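Local structure of beta subunit of photoactivated adenylyl cyclase (Beggiatoa sp. PS, 5M2A) at residues D160-S165 and Y336-I341; L242-T247 and Q347-D352. The protein probably makes cyclic AMP from ATP under blue-light control, joining a flavin-binding BLUF photoreceptor to a class III adenylyl cyclase domain. All coordinates share one frame; numbering follows the deposited sequence.

Contact 1: D160-S165 and Y336-I341; sequences DILAFS and YDTLQI. With MG (magnesium ion), chain G.
Leu-162 carries the whole close part of this contact, its two methyls fitting against the first turn of the helix that starts at Thr-338. CD2 meets Ile-341 CG2 at 3.9 Å, the two side chains crossing at about a right angle, while CD1 lies 4.0 Å from Thr-338 CG2. Both partner methyls are the branches set opposite their own backbone N, and Leu-162 CG likewise lies anti to the backbone N (chi1 -178°), which carries its fork across to them. Thr-338 OG1 takes no part in this packing and bonds instead to Lys-334. The looser side is the outer face of the helix start, where exposed Asp-337 caps the first turn: its OD2 accepts from Gln-340 N at 3.0 Å through the anti lone pair. Ile-161 O lies 2.5 Å from the magnesium ion, and the type II beta turn from Ile-161 to Phe-164 holds both, with that carbonyl turned to the metal and Leu-162 to the helix. The contact thus sets the C-terminal helix 338-349 against the link between strand 150-161 and helix 164-170; Ile-161 and Phe-164 pack on helix 173-193, and Phe-164 also meets Leu-272 of the second subunit.

Contact 2: L242-T247 and Q347-D352; sequences LHLLYT and QTLEND
The backbones stay well apart, the nearest CA atoms being those of Leu-244 and Thr-348 at 8.6 Å, where the chain leaving a short 3-10 turn passes the last turn of the C-terminal helix. Leu-244 bridges the gap alone, its side chain buried and directed at the helix. Its CD1 reaches Thr-348 CG2 at 4.0 Å, the two side chains meeting tip to tip. CD2 sits beside Leu-349, 3.9 Å from CD2 and 4.0 Å from CG of that residue, and here the two leucines run past one another in opposite directions. The fork of Leu-244 therefore lies over both residues: CD2 touches both, being also 4.1 Å from Thr-348 CG2, while CD1 meets Thr-348 alone. Its chi2 of 13° is close to eclipsed, which may reflect strain or a fork placed loosely in the density. Thr-348 presents only its methyl to Leu-244; its OG1 turns back along the helix to the carbonyl oxygen of Leu-344. Next to Leu-349, Glu-350 forms a salt bridge with Lys-170. This is plain apolar packing, joining the loop between helix 215-235 and strand 247-258 to the end of helix 338-349, while Leu-349 also rests on Leu-167 and Lys-170 of helix 164-170 and Leu-242 packs on helix 173-193.

The centres of contacts 1 and 2 lie about 10 Å apart, and both use helix 338-349, contact 1 at its start and contact 2 at its end. Along the chain their segments alternate: 160-165, 242-247, 336-341, 347-352. The two earlier segments meet directly just past the paired ends of strands 150-161 and 247-258 in the cyclase sheet, where Leu-162 N is 2.9 Å from Tyr-246 O, a probable hydrogen bond. Tyr-246 also packs on Ile-341 and stacks edge-to-face with Tyr-336, so it touches both segments of contact 1. Together the contacts hold the C-terminal helix against the loops at the ends of strands 150-161 and 247-258, near the magnesium site.

Contact 1: D160-S165 and Y336-I341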
loop_
_atom_site.group_PDB
_atom_site.type_symbol
_atom_site.label_atom_id
_atom_site.label_comp_id
_atom_site.label_asym_id
_atom_site.label_seq_id
_atom_site.Cartn_x
_atom_site.Cartn_y
_atom_site.Cartn_z
ATOM N N ASP A 160 -14.439 -2.147 11.163
ATOM C CA ASP A 160 -15.029 -2.657 9.930
ATOM C C ASP A 160 -16.540 -2.496 9.988
ATOM O O ASP A 160 -17.102 -2.031 10.983
ATOM C CB ASP A 160 -14.608 -4.109 9.660
ATOM C CG ASP A 160 -15.334 -5.119 10.510
ATOM O OD1 ASP A 160 -16.008 -4.736 11.481
ATOM O OD2 ASP A 160 -15.221 -6.320 10.190
ATOM N N ILE A 161 -17.189 -2.906 8.912
ATOM C CA ILE A 161 -18.585 -2.564 8.663
ATOM C C ILE A 161 -19.488 -3.676 9.172
ATOM O O ILE A 161 -19.296 -4.850 8.831
ATOM C CB ILE A 161 -18.812 -2.328 7.163
ATOM C CG1 ILE A 161 -17.983 -1.124 6.707
ATOM C CG2 ILE A 161 -20.282 -2.147 6.881
ATOM C CD1 ILE A 161 -18.101 -0.825 5.208
ATOM N N LEU A 162 -20.498 -3.302 9.964
ATOM C CA LEU A 162 -21.448 -4.275 10.491
ATOM C C LEU A 162 -22.281 -4.876 9.369
ATOM O O LEU A 162 -22.757 -4.162 8.481
ATOM C CB LEU A 162 -22.379 -3.608 11.510
ATOM C CG LEU A 162 -23.402 -4.533 12.166
ATOM C CD1 LEU A 162 -22.690 -5.511 13.092
ATOM C CD2 LEU A 162 -24.455 -3.731 12.914
ATOM N N ALA A 163 -22.473 -6.200 9.426
ATOM C CA ALA A 163 -23.280 -6.933 8.446
ATOM C C ALA A 163 -22.791 -6.705 7.018
ATOM O O ALA A 163 -23.585 -6.659 6.075
ATOM C CB ALA A 163 -24.763 -6.573 8.559
ATOM N N PHE A 164 -21.481 -6.549 6.839
ATOM C CA PHE A 164 -20.979 -6.260 5.498
ATOM C C PHE A 164 -21.292 -7.389 4.521
ATOM O O PHE A 164 -21.503 -7.133 3.328
ATOM C CB PHE A 164 -19.478 -5.985 5.552
ATOM C CG PHE A 164 -18.916 -5.476 4.254
ATOM C CD1 PHE A 164 -19.332 -4.261 3.745
ATOM C CD2 PHE A 164 -17.980 -6.220 3.549
ATOM C CE1 PHE A 164 -18.827 -3.774 2.548
ATOM C CE2 PHE A 164 -17.466 -5.743 2.351
ATOM C CZ PHE A 164 -17.888 -4.519 1.850
ATOM N N SER A 165 -21.343 -8.637 5.001
ATOM C CA SER A 165 -21.707 -9.740 4.116
ATOM C C SER A 165 -23.111 -9.561 3.561
ATOM O O SER A 165 -23.371 -9.899 2.402
ATOM C CB SER A 165 -21.596 -11.080 4.846
ATOM O OG SER A 165 -20.238 -11.396 5.090
ATOM N N TYR A 336 -28.949 0.540 20.098
ATOM C CA TYR A 336 -29.700 -0.456 19.355
ATOM C C TYR A 336 -29.283 -1.844 19.824
ATOM O O TYR A 336 -28.264 -2.022 20.499
ATOM C CB TYR A 336 -29.445 -0.308 17.849
ATOM C CG TYR A 336 -27.964 -0.341 17.499
ATOM C CD1 TYR A 336 -27.313 -1.544 17.267
ATOM C CD2 TYR A 336 -27.219 0.829 17.425
ATOM C CE1 TYR A 336 -25.968 -1.583 16.963
ATOM C CE2 TYR A 336 -25.860 0.797 17.119
ATOM C CZ TYR A 336 -25.250 -0.415 16.890
ATOM O OH TYR A 336 -23.913 -0.467 16.583
ATOM N N ASP A 337 -30.078 -2.838 19.445
ATOM C CA ASP A 337 -29.717 -4.239 19.611
ATOM C C ASP A 337 -29.091 -4.735 18.313
ATOM O O ASP A 337 -29.696 -4.600 17.242
ATOM C CB ASP A 337 -30.935 -5.086 19.974
ATOM C CG ASP A 337 -30.595 -6.552 20.113
ATOM O OD1 ASP A 337 -30.152 -6.955 21.209
ATOM O OD2 ASP A 337 -30.762 -7.301 19.128
ATOM N N THR A 338 -27.893 -5.323 18.412
ATOM C CA THR A 338 -27.128 -5.644 17.208
ATOM C C THR A 338 -27.844 -6.667 16.333
ATOM O O THR A 338 -27.904 -6.511 15.108
ATOM C CB THR A 338 -25.730 -6.139 17.579
ATOM O OG1 THR A 338 -25.067 -5.134 18.354
ATOM C CG2 THR A 338 -24.898 -6.385 16.324
ATOM N N LEU A 339 -28.399 -7.722 16.937
ATOM C CA LEU A 339 -29.145 -8.694 16.147
ATOM C C LEU A 339 -30.325 -8.040 15.439
ATOM O O LEU A 339 -30.580 -8.312 14.262
ATOM C CB LEU A 339 -29.625 -9.844 17.029
ATOM C CG LEU A 339 -30.277 -10.987 16.256
ATOM C CD1 LEU A 339 -29.264 -11.617 15.314
ATOM C CD2 LEU A 339 -30.850 -12.024 17.213
ATOM N N GLN A 340 -31.064 -7.178 16.135
ATOM C CA GLN A 340 -32.191 -6.523 15.481
ATOM C C GLN A 340 -31.728 -5.643 14.329
ATOM O O GLN A 340 -32.436 -5.507 13.328
ATOM C CB GLN A 340 -32.995 -5.703 16.490
ATOM C CG GLN A 340 -33.779 -6.547 17.475
ATOM C CD GLN A 340 -34.767 -5.727 18.281
ATOM O OE1 GLN A 340 -34.604 -4.516 18.443
ATOM N NE2 GLN A 340 -35.805 -6.384 18.786
ATOM N N ILE A 341 -30.532 -5.067 14.436
ATOM C CA ILE A 341 -30.055 -4.185 13.378
ATOM C C ILE A 341 -29.620 -4.977 12.154
ATOM O O ILE A 341 -29.912 -4.584 11.018
ATOM C CB ILE A 341 -28.931 -3.281 13.916
ATOM C CG1 ILE A 341 -29.529 -2.245 14.867
ATOM C CG2 ILE A 341 -28.200 -2.597 12.779
ATOM C CD1 ILE A 341 -30.545 -1.327 14.225
HETATM MG MG MG G . -17.471 -6.515 8.269
HETATM O O HOH W 1 -18.860 -7.908 9.107
#

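Contact 2: L242-T247 and Q347-D352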
loop_
_atom_site.group_PDB
_atom_site.type_symbol
_atom_site.label_atom_id
_atom_site.label_comp_id
_atom_site.label_asym_id
_atom_site.label_seq_id
_atom_site.Cartn_x
_atom_site.Cartn_y
_atom_site.Cartn_z
ATOM N N LEU A 242 -26.026 4.184 2.636
ATOM C CA LEU A 242 -25.394 4.798 3.805
ATOM C C LEU A 242 -26.322 4.844 5.017
ATOM O O LEU A 242 -25.839 4.964 6.150
ATOM C CB LEU A 242 -24.928 6.209 3.467
ATOM C CG LEU A 242 -23.814 6.239 2.423
ATOM C CD1 LEU A 242 -23.474 7.687 2.026
ATOM C CD2 LEU A 242 -22.575 5.482 2.939
ATOM N N HIS A 243 -27.633 4.727 4.810
ATOM C CA HIS A 243 -28.578 4.675 5.922
ATOM C C HIS A 243 -28.374 3.435 6.783
ATOM O O HIS A 243 -28.929 3.362 7.887
ATOM C CB HIS A 243 -30.013 4.717 5.390
ATOM C CG HIS A 243 -31.059 4.695 6.460
ATOM N ND1 HIS A 243 -31.105 5.629 7.473
ATOM C CD2 HIS A 243 -32.091 3.845 6.685
ATOM C CE1 HIS A 243 -32.123 5.360 8.273
ATOM N NE2 HIS A 243 -32.737 4.282 7.817
ATOM N N LEU A 244 -27.589 2.468 6.298
ATOM C CA LEU A 244 -27.436 1.166 6.938
ATOM C C LEU A 244 -26.026 0.928 7.442
ATOM O O LEU A 244 -25.668 -0.226 7.696
ATOM C CB LEU A 244 -27.794 0.036 5.971
ATOM C CG LEU A 244 -29.210 -0.457 5.689
ATOM C CD1 LEU A 244 -30.305 0.459 6.202
ATOM C CD2 LEU A 244 -29.331 -0.714 4.201
ATOM N N LEU A 245 -25.213 1.986 7.575
ATOM C CA LEU A 245 -23.780 1.857 7.830
ATOM C C LEU A 245 -23.480 2.018 9.323
ATOM O O LEU A 245 -23.664 3.102 9.897
ATOM C CB LEU A 245 -22.996 2.867 6.984
ATOM C CG LEU A 245 -21.476 2.985 7.174
ATOM C CD1 LEU A 245 -20.766 1.667 6.911
ATOM C CD2 LEU A 245 -20.908 4.093 6.269
ATOM N N TYR A 246 -23.001 0.929 9.929
ATOM C CA TYR A 246 -22.553 0.847 11.309
ATOM C C TYR A 246 -21.150 0.258 11.355
ATOM O O TYR A 246 -20.722 -0.462 10.447
ATOM C CB TYR A 246 -23.466 -0.045 12.157
ATOM C CG TYR A 246 -24.912 0.352 12.171
ATOM C CD1 TYR A 246 -25.722 0.139 11.064
ATOM C CD2 TYR A 246 -25.487 0.893 13.318
ATOM C CE1 TYR A 246 -27.053 0.481 11.078
ATOM C CE2 TYR A 246 -26.823 1.236 13.342
ATOM C CZ TYR A 246 -27.598 1.033 12.221
ATOM O OH TYR A 246 -28.924 1.378 12.256
ATOM N N THR A 247 -20.439 0.528 12.440
ATOM C CA THR A 247 -19.089 0.005 12.565
ATOM C C THR A 247 -18.914 -0.665 13.920
ATOM O O THR A 247 -19.671 -0.421 14.863
ATOM C CB THR A 247 -18.040 1.120 12.363
ATOM O OG1 THR A 247 -16.735 0.545 12.221
ATOM C CG2 THR A 247 -18.043 2.090 13.519
ATOM N N GLN A 347 -33.717 -6.953 5.973
ATOM C CA GLN A 347 -35.101 -6.694 5.590
ATOM C C GLN A 347 -35.226 -5.400 4.789
ATOM O O GLN A 347 -36.050 -5.309 3.871
ATOM C CB GLN A 347 -35.992 -6.661 6.832
ATOM C CG GLN A 347 -36.222 -8.035 7.439
ATOM C CD GLN A 347 -37.166 -8.005 8.628
ATOM O OE1 GLN A 347 -37.119 -7.093 9.453
ATOM N NE2 GLN A 347 -38.031 -9.007 8.719
ATOM N N THR A 348 -34.426 -4.383 5.122
ATOM C CA THR A 348 -34.429 -3.159 4.325
ATOM C C THR A 348 -34.008 -3.445 2.887
ATOM O O THR A 348 -34.575 -2.891 1.937
ATOM C CB THR A 348 -33.505 -2.114 4.956
ATOM O OG1 THR A 348 -33.998 -1.761 6.254
ATOM C CG2 THR A 348 -33.435 -0.862 4.094
ATOM N N LEU A 349 -33.019 -4.322 2.711
ATOM C CA LEU A 349 -32.502 -4.650 1.389
ATOM C C LEU A 349 -33.305 -5.730 0.680
ATOM O O LEU A 349 -33.043 -5.994 -0.496
ATOM C CB LEU A 349 -31.041 -5.090 1.496
ATOM C CG LEU A 349 -30.070 -4.021 2.000
ATOM C CD1 LEU A 349 -28.676 -4.601 2.166
ATOM C CD2 LEU A 349 -30.058 -2.846 1.043
ATOM N N GLU A 350 -34.259 -6.363 1.364
ATOM C CA GLU A 350 -35.153 -7.313 0.713
ATOM C C GLU A 350 -36.132 -6.575 -0.193
ATOM O O GLU A 350 -36.816 -5.643 0.239
ATOM C CB GLU A 350 -35.926 -8.128 1.754
ATOM C CG GLU A 350 -35.120 -9.182 2.490
ATOM C CD GLU A 350 -34.657 -10.309 1.590
ATOM O OE1 GLU A 350 -35.279 -10.528 0.526
ATOM O OE2 GLU A 350 -33.664 -10.982 1.944
ATOM N N ASN A 351 -36.205 -6.999 -1.452
ATOM C CA ASN A 351 -37.159 -6.436 -2.399
ATOM C C ASN A 351 -38.422 -7.273 -2.546
ATOM O O ASN A 351 -39.396 -6.795 -3.137
ATOM C CB ASN A 351 -36.502 -6.261 -3.775
ATOM C CG ASN A 351 -35.404 -5.215 -3.764
ATOM O OD1 ASN A 351 -35.501 -4.206 -3.062
ATOM N ND2 ASN A 351 -34.351 -5.454 -4.537
ATOM N N ASP A 352 -38.433 -8.491 -2.018
ATOM C CA ASP A 352 -39.582 -9.377 -2.150
ATOM C C ASP A 352 -40.501 -9.275 -0.935
ATOM O O ASP A 352 -41.719 -9.425 -1.052
ATOM C CB ASP A 352 -39.114 -10.822 -2.346
ATOM C CG ASP A 352 -38.213 -10.981 -3.557
ATOM O OD1 ASP A 352 -38.420 -10.253 -4.550
ATOM O OD2 ASP A 352 -37.296 -11.827 -3.517
#